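Dihydrofolate reductase, putative (Aspergillus flavus, PDB 6DRS) probably catalyses the NADPH-dependent reduction of dihydrofolate to tetrahydrofolate, and is held here with NADP and a diaminoquinazoline antifolate. Local coordinates at residues A[4-9]-A[173-178]; A[14-19]-A[190-195]; A[59-64]-A[81-86]. All blocks are in the same frame, centred on the assembly; numbering follows the deposited sequence.

Interaction 1: A[4-9]-A[173-178]; sequences TNPLTL and PVRIVM
Arg-175 lays its guanidinium beneath the Pro-6 ring, with CG of Pro-6 standing 3.6 Å above the plane and over its centre, while CB of the same ring rides on the arginine CD and NE. At its edge the guanidinium takes hold of a neighbour: NE and NH1 of Arg-175 both donate to OG1 of Thr-8, each at 3.0 Å and only 10° out of the guanidinium plane. The chain bends at chi3 (-34°), which swings the group back over 4-9. Thr-8 sets OG1 beside its own backbone N, opposite the carbonyl carbon (chi1 -56°), and its CG2 meets CG2 of Val-177 at 3.8 Å.

Underneath, strands 7-9 and 174-178 pair in parallel. Leu-7 N donates to Pro-173 O at 2.7 Å, Leu-7 O accepts Arg-175 N, and Leu-9 repeats the pattern between Arg-175 O and Val-177 N. On the other face of the sheet CB of Leu-9 packs on CG1 of Ile-176, where Leu-9 also touches helix 159-167. Trp-222 adds a cation-pi contact to the arginine. One hydroxyl oxygen thus receives two arginine N-H groups, which together with the proline cover should fix the guanidinium's rotation; the cation in turn probably polarises the Thr-8 hydroxyl.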
loop_
_atom_site.group_PDB
_atom_site.type_symbol
_atom_site.label_atom_id
_atom_site.label_comp_id
_atom_site.label_asym_id
_atom_site.label_seq_id
_atom_site.Cartn_x
_atom_site.Cartn_y
_atom_site.Cartn_z
ATOM N N THR A 4 -3.149 9.677 -19.132
ATOM C CA THR A 4 -2.137 9.568 -18.055
ATOM C C THR A 4 -2.448 8.381 -17.120
ATOM O O THR A 4 -3.615 8.100 -16.807
ATOM C CB THR A 4 -1.774 10.951 -17.481
ATOM O OG1 THR A 4 -1.129 10.726 -16.231
ATOM C CG2 THR A 4 -2.956 11.874 -17.263
ATOM N N ASN A 5 -1.387 7.689 -16.701
ATOM C CA ASN A 5 -1.479 6.382 -16.054
ATOM C C ASN A 5 -2.252 6.488 -14.735
ATOM O O ASN A 5 -2.230 7.523 -14.082
ATOM C CB ASN A 5 -0.101 5.748 -15.851
ATOM C CG ASN A 5 0.340 4.874 -17.011
ATOM O OD1 ASN A 5 1.538 4.729 -17.259
ATOM N ND2 ASN A 5 -0.607 4.283 -17.725
ATOM N N PRO A 6 -2.961 5.418 -14.350
ATOM C CA PRO A 6 -3.788 5.535 -13.149
ATOM C C PRO A 6 -2.932 5.569 -11.871
ATOM O O PRO A 6 -1.814 5.000 -11.830
ATOM C CB PRO A 6 -4.691 4.297 -13.189
ATOM C CG PRO A 6 -3.875 3.278 -13.957
ATOM C CD PRO A 6 -3.049 4.077 -14.942
ATOM N N LEU A 7 -3.448 6.239 -10.845
ATOM C CA LEU A 7 -2.807 6.226 -9.523
ATOM C C LEU A 7 -3.636 5.327 -8.600
ATOM O O LEU A 7 -4.849 5.472 -8.506
ATOM C CB LEU A 7 -2.742 7.667 -9.004
ATOM C CG LEU A 7 -1.782 7.906 -7.838
ATOM C CD1 LEU A 7 -0.432 7.239 -8.087
ATOM C CD2 LEU A 7 -1.604 9.387 -7.590
ATOM N N THR A 8 -3.007 4.343 -7.994
ATOM C CA THR A 8 -3.764 3.415 -7.182
ATOM C C THR A 8 -3.389 3.629 -5.708
ATOM O O THR A 8 -2.231 3.470 -5.338
ATOM C CB THR A 8 -3.516 1.976 -7.651
ATOM O OG1 THR A 8 -3.855 1.904 -9.040
ATOM C CG2 THR A 8 -4.291 0.957 -6.853
ATOM N N LEU A 9 -4.375 3.996 -4.894
ATOM C CA LEU A 9 -4.285 3.930 -3.422
ATOM C C LEU A 9 -4.636 2.507 -2.976
ATOM O O LEU A 9 -5.647 1.936 -3.421
ATOM C CB LEU A 9 -5.281 4.925 -2.825
ATOM C CG LEU A 9 -4.901 6.395 -2.944
ATOM C CD1 LEU A 9 -4.731 6.803 -4.399
ATOM C CD2 LEU A 9 -5.946 7.265 -2.248
ATOM N N PRO A 173 -6.506 9.069 -13.419
ATOM C CA PRO A 173 -7.566 8.379 -12.666
ATOM C C PRO A 173 -7.000 7.889 -11.318
ATOM O O PRO A 173 -5.808 7.492 -11.225
ATOM C CB PRO A 173 -8.054 7.214 -13.552
ATOM C CG PRO A 173 -7.049 7.122 -14.691
ATOM C CD PRO A 173 -6.386 8.485 -14.765
ATOM N N VAL A 174 -7.809 7.978 -10.262
ATOM C CA VAL A 174 -7.396 7.430 -8.975
ATOM C C VAL A 174 -8.342 6.290 -8.608
ATOM O O VAL A 174 -9.559 6.374 -8.783
ATOM C CB VAL A 174 -7.272 8.474 -7.849
ATOM C CG1 VAL A 174 -6.460 9.684 -8.278
ATOM C CG2 VAL A 174 -8.626 8.879 -7.310
ATOM N N ARG A 175 -7.745 5.205 -8.161
ATOM C CA ARG A 175 -8.498 4.032 -7.854
ATOM C C ARG A 175 -8.108 3.628 -6.439
ATOM O O ARG A 175 -6.953 3.842 -6.029
ATOM C CB ARG A 175 -8.147 2.913 -8.837
ATOM C CG ARG A 175 -8.114 3.409 -10.272
ATOM C CD ARG A 175 -7.395 2.587 -11.300
ATOM N NE ARG A 175 -6.201 1.839 -10.944
ATOM C CZ ARG A 175 -5.685 0.951 -11.785
ATOM N NH1 ARG A 175 -4.582 0.296 -11.489
ATOM N NH2 ARG A 175 -6.282 0.732 -12.942
ATOM N N ILE A 176 -9.058 3.029 -5.725
ATOM C CA ILE A 176 -8.763 2.545 -4.405
ATOM C C ILE A 176 -8.915 1.024 -4.391
ATOM O O ILE A 176 -9.983 0.508 -4.686
ATOM C CB ILE A 176 -9.637 3.252 -3.348
ATOM C CG1 ILE A 176 -9.303 4.741 -3.254
ATOM C CG2 ILE A 176 -9.456 2.568 -2.006
ATOM C CD1 ILE A 176 -10.348 5.561 -2.537
ATOM N N VAL A 177 -7.839 0.317 -4.037
ATOM C CA VAL A 177 -7.942 -1.105 -3.741
ATOM C C VAL A 177 -8.021 -1.271 -2.213
ATOM O O VAL A 177 -7.047 -0.947 -1.469
ATOM C CB VAL A 177 -6.746 -1.867 -4.336
ATOM C CG1 VAL A 177 -6.716 -3.311 -3.879
ATOM C CG2 VAL A 177 -6.767 -1.739 -5.853
ATOM N N MET A 178 -9.160 -1.739 -1.715
ATOM C CA MET A 178 -9.382 -1.661 -0.275
ATOM C C MET A 178 -9.615 -3.059 0.303
ATOM O O MET A 178 -10.423 -3.828 -0.239
ATOM C CB MET A 178 -10.575 -0.759 0.059
ATOM C CG MET A 178 -10.852 -0.712 1.569
ATOM S SD MET A 178 -12.168 0.425 2.059
ATOM C CE MET A 178 -11.485 2.030 1.639
#

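Interaction 2: A[14-19]-A[190-195]; sequences TPIPTR and KAVFEC
Ile-16 and Val-192 meet where the end of a strand of the central dihydrofolate reductase sheet, 14-17, is crossed by the irregular loop 190-195; the touching parts run 110° apart, so side chains at the strand's end pack against a loop, with no pairing of strands.

Among the apolar contacts, the Ile-16 side chain lies square across Val-192, CG2 against CG1 at 3.6 Å. CG2 of Val-192, the other branch, reaches CD of Pro-17 at 3.7 Å as these two side chains pass antiparallel. With CG1 beside the backbone N and chi2 extended (158°), Ile-16 sends CD1 along the loop to SG of Cys-195, 3.7 Å away, and close to Phe-193 O. The CG2 methyl of Thr-14 touches the same sulfur from the strand.

The aromatic contact is edge-on: OG1 of Thr-14 lies in the plane of the Phe-193 ring, 3.6 Å from CD2. Lys-183 makes a cation-pi contact with this ring, and Thr-14 OG1 is also hydrogen-bonded to Val-181 O.

No direct hydrogen bond joins the segments, but one water does: it donates to Thr-14 OG1 and Pro-15 O and accepts from Phe-193 N, all three at 2.9 Å from its oxygen.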
loop_
_atom_site.group_PDB
_atom_site.type_symbol
_atom_site.label_atom_id
_atom_site.label_comp_id
_atom_site.label_asym_id
_atom_site.label_seq_id
_atom_site.Cartn_x
_atom_site.Cartn_y
_atom_site.Cartn_z
ATOM N N THR A 14 -11.030 -0.719 8.596
ATOM C CA THR A 14 -11.975 -1.350 9.519
ATOM C C THR A 14 -13.120 -0.359 9.813
ATOM O O THR A 14 -12.859 0.843 10.084
ATOM C CB THR A 14 -11.263 -1.914 10.754
ATOM O OG1 THR A 14 -12.235 -2.731 11.402
ATOM C CG2 THR A 14 -10.719 -0.866 11.703
ATOM N N PRO A 15 -14.393 -0.819 9.699
ATOM C CA PRO A 15 -15.502 0.130 9.914
ATOM C C PRO A 15 -15.748 0.434 11.401
ATOM O O PRO A 15 -15.780 -0.492 12.247
ATOM C CB PRO A 15 -16.722 -0.531 9.271
ATOM C CG PRO A 15 -16.425 -1.991 9.388
ATOM C CD PRO A 15 -14.926 -2.080 9.171
ATOM N N ILE A 16 -15.889 1.720 11.688
ATOM C CA ILE A 16 -16.233 2.224 13.023
ATOM C C ILE A 16 -17.516 3.056 12.931
ATOM O O ILE A 16 -17.499 4.238 12.551
ATOM C CB ILE A 16 -15.072 3.022 13.636
ATOM C CG1 ILE A 16 -13.774 2.209 13.602
ATOM C CG2 ILE A 16 -15.422 3.462 15.053
ATOM C CD1 ILE A 16 -12.536 3.063 13.673
ATOM N N PRO A 17 -18.651 2.438 13.275
ATOM C CA PRO A 17 -19.918 3.205 13.184
ATOM C C PRO A 17 -19.886 4.297 14.259
ATOM O O PRO A 17 -19.589 4.003 15.404
ATOM C CB PRO A 17 -21.004 2.172 13.509
ATOM C CG PRO A 17 -20.346 0.848 13.174
ATOM C CD PRO A 17 -18.912 1.036 13.638
ATOM N N THR A 18 -20.098 5.538 13.864
ATOM C CA THR A 18 -20.346 6.584 14.842
ATOM C C THR A 18 -21.765 7.119 14.612
ATOM O O THR A 18 -22.396 6.751 13.607
ATOM C CB THR A 18 -19.290 7.685 14.733
ATOM O OG1 THR A 18 -19.605 8.409 13.545
ATOM C CG2 THR A 18 -17.888 7.129 14.638
ATOM N N ARG A 19 -22.261 7.981 15.507
ATOM C CA ARG A 19 -23.612 8.539 15.357
ATOM C C ARG A 19 -23.768 9.179 13.966
ATOM O O ARG A 19 -24.758 8.934 13.291
ATOM C CB ARG A 19 -23.949 9.510 16.496
ATOM C CG ARG A 19 -25.378 9.382 17.017
ATOM C CD ARG A 19 -25.900 10.570 17.814
ATOM N NE ARG A 19 -25.801 11.830 17.078
ATOM C CZ ARG A 19 -26.745 12.364 16.299
ATOM N NH1 ARG A 19 -27.962 11.847 16.250
ATOM N NH2 ARG A 19 -26.462 13.420 15.559
ATOM N N LYS A 190 -20.770 -7.472 16.627
ATOM C CA LYS A 190 -19.384 -7.285 16.213
ATOM C C LYS A 190 -18.760 -6.117 16.985
ATOM O O LYS A 190 -19.257 -4.985 16.910
ATOM C CB LYS A 190 -19.324 -6.963 14.719
ATOM C CG LYS A 190 -19.730 -8.088 13.770
ATOM C CD LYS A 190 -19.980 -7.560 12.362
ATOM C CE LYS A 190 -19.284 -8.364 11.286
ATOM N NZ LYS A 190 -19.880 -9.713 11.157
ATOM N N ALA A 191 -17.663 -6.397 17.695
ATOM C CA ALA A 191 -16.830 -5.356 18.348
ATOM C C ALA A 191 -16.127 -4.492 17.285
ATOM O O ALA A 191 -16.029 -4.874 16.101
ATOM C CB ALA A 191 -15.835 -5.999 19.294
ATOM N N VAL A 192 -15.615 -3.339 17.711
ATOM C CA VAL A 192 -14.989 -2.397 16.818
ATOM C C VAL A 192 -13.523 -2.183 17.234
ATOM O O VAL A 192 -13.228 -2.231 18.423
ATOM C CB VAL A 192 -15.817 -1.104 16.817
ATOM C CG1 VAL A 192 -15.006 0.111 16.428
ATOM C CG2 VAL A 192 -16.995 -1.274 15.878
ATOM N N PHE A 193 -12.603 -2.019 16.265
ATOM C CA PHE A 193 -11.185 -1.736 16.591
ATOM C C PHE A 193 -11.020 -0.255 16.944
ATOM O O PHE A 193 -11.586 0.622 16.297
ATOM C CB PHE A 193 -10.237 -2.062 15.426
ATOM C CG PHE A 193 -9.931 -3.526 15.238
ATOM C CD1 PHE A 193 -9.117 -4.203 16.130
ATOM C CD2 PHE A 193 -10.459 -4.233 14.158
ATOM C CE1 PHE A 193 -8.832 -5.551 15.949
ATOM C CE2 PHE A 193 -10.188 -5.581 13.990
ATOM C CZ PHE A 193 -9.378 -6.244 14.886
ATOM N N GLU A 194 -10.207 0.002 17.956
ATOM C CA GLU A 194 -9.813 1.366 18.299
ATOM C C GLU A 194 -8.788 1.872 17.272
ATOM O O GLU A 194 -7.799 1.201 17.028
ATOM C CB GLU A 194 -9.211 1.347 19.703
ATOM C CG GLU A 194 -8.644 2.688 20.117
ATOM C CD GLU A 194 -8.021 2.752 21.506
ATOM O OE1 GLU A 194 -8.000 1.732 22.235
ATOM O OE2 GLU A 194 -7.534 3.829 21.838
ATOM N N CYS A 195 -8.991 3.083 16.742
ATOM C CA CYS A 195 -8.115 3.664 15.719
ATOM C C CYS A 195 -7.892 5.156 16.016
ATOM O O CYS A 195 -8.826 5.821 16.463
ATOM C CB CYS A 195 -8.767 3.540 14.348
ATOM S SG CYS A 195 -9.026 1.819 13.834
HETATM O O HOH W 1 -13.913 -2.185 13.659
#

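Interaction 3: A[59-64]-A[81-86]; sequences AMIMGR and INVIVT. With NAP (NADP nicotinamide-adenine-dinucleotide phosphate), chain H; SO4 (sulfate ion), chain C.
Ala-59 starts the pairing, its CB 3.9 Å from CB of Ile-81 on the face that Ile-61 and Val-83 share. Met-60 begins the parallel hydrogen bonding, its N to Ile-81 O and its O from Val-83 N, and its side chain runs alongside Asn-82 to bring CE to OD1 at 3.6 Å. Ile-61 packs CG1 on CB of Val-83 and CG2 on CG2 of Val-85, beside helix 135-146. Met-62 continues the bonding, N to Val-83 O and O from Val-85 N. Its CG sits between the backbone N and the carbonyl carbon (chi1 70°), and with the bend at chi3 CE also lands against Asn-82 OD1, so two methyls pack on one amide whose ND2 is held by Leu-77 O.

Gly-63, at the N-cap of helix 64-69, brings CA to 3.6 Å from O5B of NADP. Arg-64 CB then lies 4.0 Å from Ile-84 CG2. The Arg-64 guanidinium turns its edge to the cofactor's 2'-phosphate: NE donates to O2X and NH2 to O1X, both at 2.6 Å. A sulfate, probably from the crystallisation liquor, and Asp-68 share this guanidinium. Thr-86 OG1 adds a third bond to the phosphate, at O2X (2.8 Å), while CG1 of Val-85 lies against the adenine. This is a beta-alpha-beta unit of dihydrofolate reductase in which the start of the helix (Arg-64) and the turn after the second strand (Thr-86) bind the 2'-phosphate of NADP.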
loop_
_atom_site.group_PDB
_atom_site.type_symbol
_atom_site.label_atom_id
_atom_site.label_comp_id
_atom_site.label_asym_id
_atom_site.label_seq_id
_atom_site.Cartn_x
_atom_site.Cartn_y
_atom_site.Cartn_z
ATOM N N ALA A 59 6.641 1.300 -7.879
ATOM C CA ALA A 59 6.950 2.244 -6.800
ATOM C C ALA A 59 5.776 2.277 -5.798
ATOM O O ALA A 59 4.580 2.225 -6.201
ATOM C CB ALA A 59 7.188 3.628 -7.362
ATOM N N MET A 60 6.109 2.372 -4.506
ATOM C CA MET A 60 5.111 2.681 -3.448
ATOM C C MET A 60 5.390 4.082 -2.885
ATOM O O MET A 60 6.485 4.359 -2.417
ATOM C CB MET A 60 5.184 1.646 -2.326
ATOM C CG MET A 60 4.801 0.284 -2.818
ATOM S SD MET A 60 4.971 -0.869 -1.484
ATOM C CE MET A 60 6.706 -0.664 -1.061
ATOM N N ILE A 61 4.433 4.989 -2.985
ATOM C CA ILE A 61 4.647 6.288 -2.362
ATOM C C ILE A 61 3.993 6.294 -0.973
ATOM O O ILE A 61 2.817 5.915 -0.844
ATOM C CB ILE A 61 4.161 7.405 -3.291
ATOM C CG1 ILE A 61 4.938 7.305 -4.605
ATOM C CG2 ILE A 61 4.357 8.771 -2.637
ATOM C CD1 ILE A 61 4.421 8.224 -5.683
ATOM N N MET A 62 4.769 6.676 0.051
ATOM C CA MET A 62 4.308 6.601 1.442
ATOM C C MET A 62 4.711 7.861 2.231
ATOM O O MET A 62 5.714 8.515 1.943
ATOM C CB MET A 62 4.866 5.353 2.134
ATOM C CG MET A 62 6.356 5.418 2.389
ATOM S SD MET A 62 7.012 3.758 2.639
ATOM C CE MET A 62 7.263 3.292 0.919
ATOM N N GLY A 63 3.915 8.212 3.249
ATOM C CA GLY A 63 4.330 9.253 4.196
ATOM C C GLY A 63 5.433 8.736 5.113
ATOM O O GLY A 63 5.596 7.519 5.290
ATOM N N ARG A 64 6.198 9.655 5.709
ATOM C CA ARG A 64 7.339 9.253 6.526
ATOM C C ARG A 64 6.889 8.375 7.708
ATOM O O ARG A 64 7.618 7.454 8.111
ATOM C CB ARG A 64 8.215 10.465 6.872
ATOM C CG ARG A 64 9.510 10.107 7.595
ATOM C CD ARG A 64 9.323 9.880 9.091
ATOM N NE ARG A 64 8.639 11.055 9.613
ATOM C CZ ARG A 64 8.126 11.164 10.826
ATOM N NH1 ARG A 64 8.178 10.149 11.672
ATOM N NH2 ARG A 64 7.548 12.298 11.173
ATOM N N ILE A 81 10.292 0.096 -5.497
ATOM C CA ILE A 81 10.887 1.408 -5.254
ATOM C C ILE A 81 10.082 2.065 -4.117
ATOM O O ILE A 81 8.865 2.234 -4.233
ATOM C CB ILE A 81 10.795 2.242 -6.551
ATOM C CG1 ILE A 81 11.609 1.601 -7.681
ATOM C CG2 ILE A 81 11.190 3.693 -6.303
ATOM C CD1 ILE A 81 11.116 1.939 -9.069
ATOM N N ASN A 82 10.735 2.349 -3.001
ATOM C CA ASN A 82 10.086 2.947 -1.875
ATOM C C ASN A 82 10.280 4.454 -1.979
ATOM O O ASN A 82 11.407 4.928 -2.169
ATOM C CB ASN A 82 10.662 2.416 -0.568
ATOM C CG ASN A 82 10.388 0.945 -0.346
ATOM O OD1 ASN A 82 9.696 0.598 0.605
ATOM N ND2 ASN A 82 10.958 0.068 -1.166
ATOM N N VAL A 83 9.188 5.205 -1.926
ATOM C CA VAL A 83 9.303 6.655 -2.060
ATOM C C VAL A 83 8.740 7.313 -0.799
ATOM O O VAL A 83 7.526 7.270 -0.576
ATOM C CB VAL A 83 8.618 7.188 -3.333
ATOM C CG1 VAL A 83 8.874 8.685 -3.498
ATOM C CG2 VAL A 83 9.062 6.425 -4.572
ATOM N N ILE A 84 9.618 7.891 0.020
ATOM C CA ILE A 84 9.232 8.396 1.352
ATOM C C ILE A 84 9.011 9.907 1.261
ATOM O O ILE A 84 9.935 10.638 0.907
ATOM C CB ILE A 84 10.273 8.029 2.431
ATOM C CG1 ILE A 84 10.430 6.515 2.588
ATOM C CG2 ILE A 84 9.920 8.690 3.762
ATOM C CD1 ILE A 84 11.602 5.902 1.856
ATOM N N VAL A 85 7.782 10.351 1.563
ATOM C CA VAL A 85 7.412 11.778 1.480
ATOM C C VAL A 85 7.534 12.429 2.863
ATOM O O VAL A 85 6.945 11.953 3.840
ATOM C CB VAL A 85 6.006 11.991 0.884
ATOM C CG1 VAL A 85 5.566 13.447 0.953
ATOM C CG2 VAL A 85 5.944 11.487 -0.547
ATOM N N THR A 86 8.303 13.523 2.906
ATOM C CA THR A 86 8.704 14.154 4.160
ATOM C C THR A 86 8.903 15.658 3.955
ATOM O O THR A 86 9.056 16.156 2.825
ATOM C CB THR A 86 9.958 13.502 4.761
ATOM O OG1 THR A 86 10.147 14.112 6.038
ATOM C CG2 THR A 86 11.198 13.741 3.926
HETATM P PA NAP H . 1.513 9.405 7.002
HETATM O O1A NAP H . 2.004 8.003 6.780
HETATM O O2A NAP H . 0.573 10.189 6.161
HETATM O O5B NAP H . 2.820 10.336 7.260
HETATM C C5B NAP H . 2.764 11.679 7.780
HETATM C C4B NAP H . 4.133 12.265 7.506
HETATM O O4B NAP H . 4.328 12.354 6.093
HETATM C C3B NAP H . 4.314 13.692 8.004
HETATM O O3B NAP H . 4.717 13.700 9.382
HETATM C C2B NAP H . 5.403 14.204 7.079
HETATM O O2B NAP H . 6.650 13.603 7.421
HETATM C C1B NAP H . 5.066 13.540 5.757
HETATM N N9A NAP H . 4.195 14.385 4.960
HETATM C C8A NAP H . 2.859 14.276 5.037
HETATM N N7A NAP H . 2.281 15.164 4.200
HETATM C C5A NAP H . 3.259 15.848 3.567
HETATM C C6A NAP H . 3.305 16.928 2.555
HETATM N N6A NAP H . 2.139 17.389 2.082
HETATM N N1A NAP H . 4.491 17.408 2.123
HETATM C C2A NAP H . 5.626 16.888 2.627
HETATM N N3A NAP H . 5.652 15.896 3.559
HETATM C C4A NAP H . 4.528 15.338 4.075
HETATM O O3 NAP H . 1.030 9.414 8.572
HETATM P PN NAP H . -0.462 9.200 9.193
HETATM O O1N NAP H . -1.499 9.851 8.377
HETATM O O2N NAP H . -0.245 9.588 10.639
HETATM O O5D NAP H . -0.629 7.612 9.119
HETATM C C5D NAP H . 0.273 6.757 9.776
HETATM C C4D NAP H . -0.645 5.735 10.409
HETATM O O4D NAP H . -1.473 5.188 9.382
HETATM C C3D NAP H . 0.044 4.578 11.093
HETATM O O3D NAP H . -0.775 4.221 12.238
HETATM C C2D NAP H . -0.008 3.503 10.040
HETATM O O2D NAP H . 0.039 2.230 10.635
HETATM C C1D NAP H . -1.338 3.764 9.367
HETATM N N1N NAP H . -1.393 3.225 7.992
HETATM C C2N NAP H . -2.325 2.282 7.721
HETATM C C3N NAP H . -2.432 1.697 6.442
HETATM C C7N NAP H . -3.506 0.646 6.168
HETATM O O7N NAP H . -3.685 0.205 5.028
HETATM N N7N NAP H . -4.248 0.216 7.206
HETATM C C4N NAP H . -1.510 2.089 5.451
HETATM C C5N NAP H . -0.559 3.059 5.772
HETATM C C6N NAP H . -0.501 3.609 7.054
HETATM P P2B NAP H . 7.715 14.365 8.357
HETATM O O1X NAP H . 7.078 14.443 9.738
HETATM O O2X NAP H . 8.857 13.371 8.424
HETATM O O3X NAP H . 7.795 15.662 7.612
HETATM S S SO4 C . 6.765 11.598 14.704
HETATM O O1 SO4 C . 5.814 11.085 15.714
HETATM O O2 SO4 C . 6.670 10.654 13.566
HETATM O O3 SO4 C . 6.397 12.991 14.312
HETATM O O4 SO4 C . 8.144 11.594 15.266
#

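All three contacts belong to one mixed sheet. Interactions 1 and 2 share strand 7-17 and fall towards its two ends, their centres about 26 Å apart; interaction 1 pairs it with strand 174-183, and interaction 2 meets the loop that follows that strand. Strand 150-157 lies between 7-17 and 57-63, and so connects interaction 1 with interaction 3, whose centres are about 16 Å apart. Interaction 3 grips the adenosine end of NADP directly. By contrast, the side chain of Leu-9 is about 9 Å from the cofactor and that of Val-177 about 7 Å from the inhibitor, while in interaction 2 the side chain of Thr-14 is about 8 Å from NADP and about 11 Å from the inhibitor.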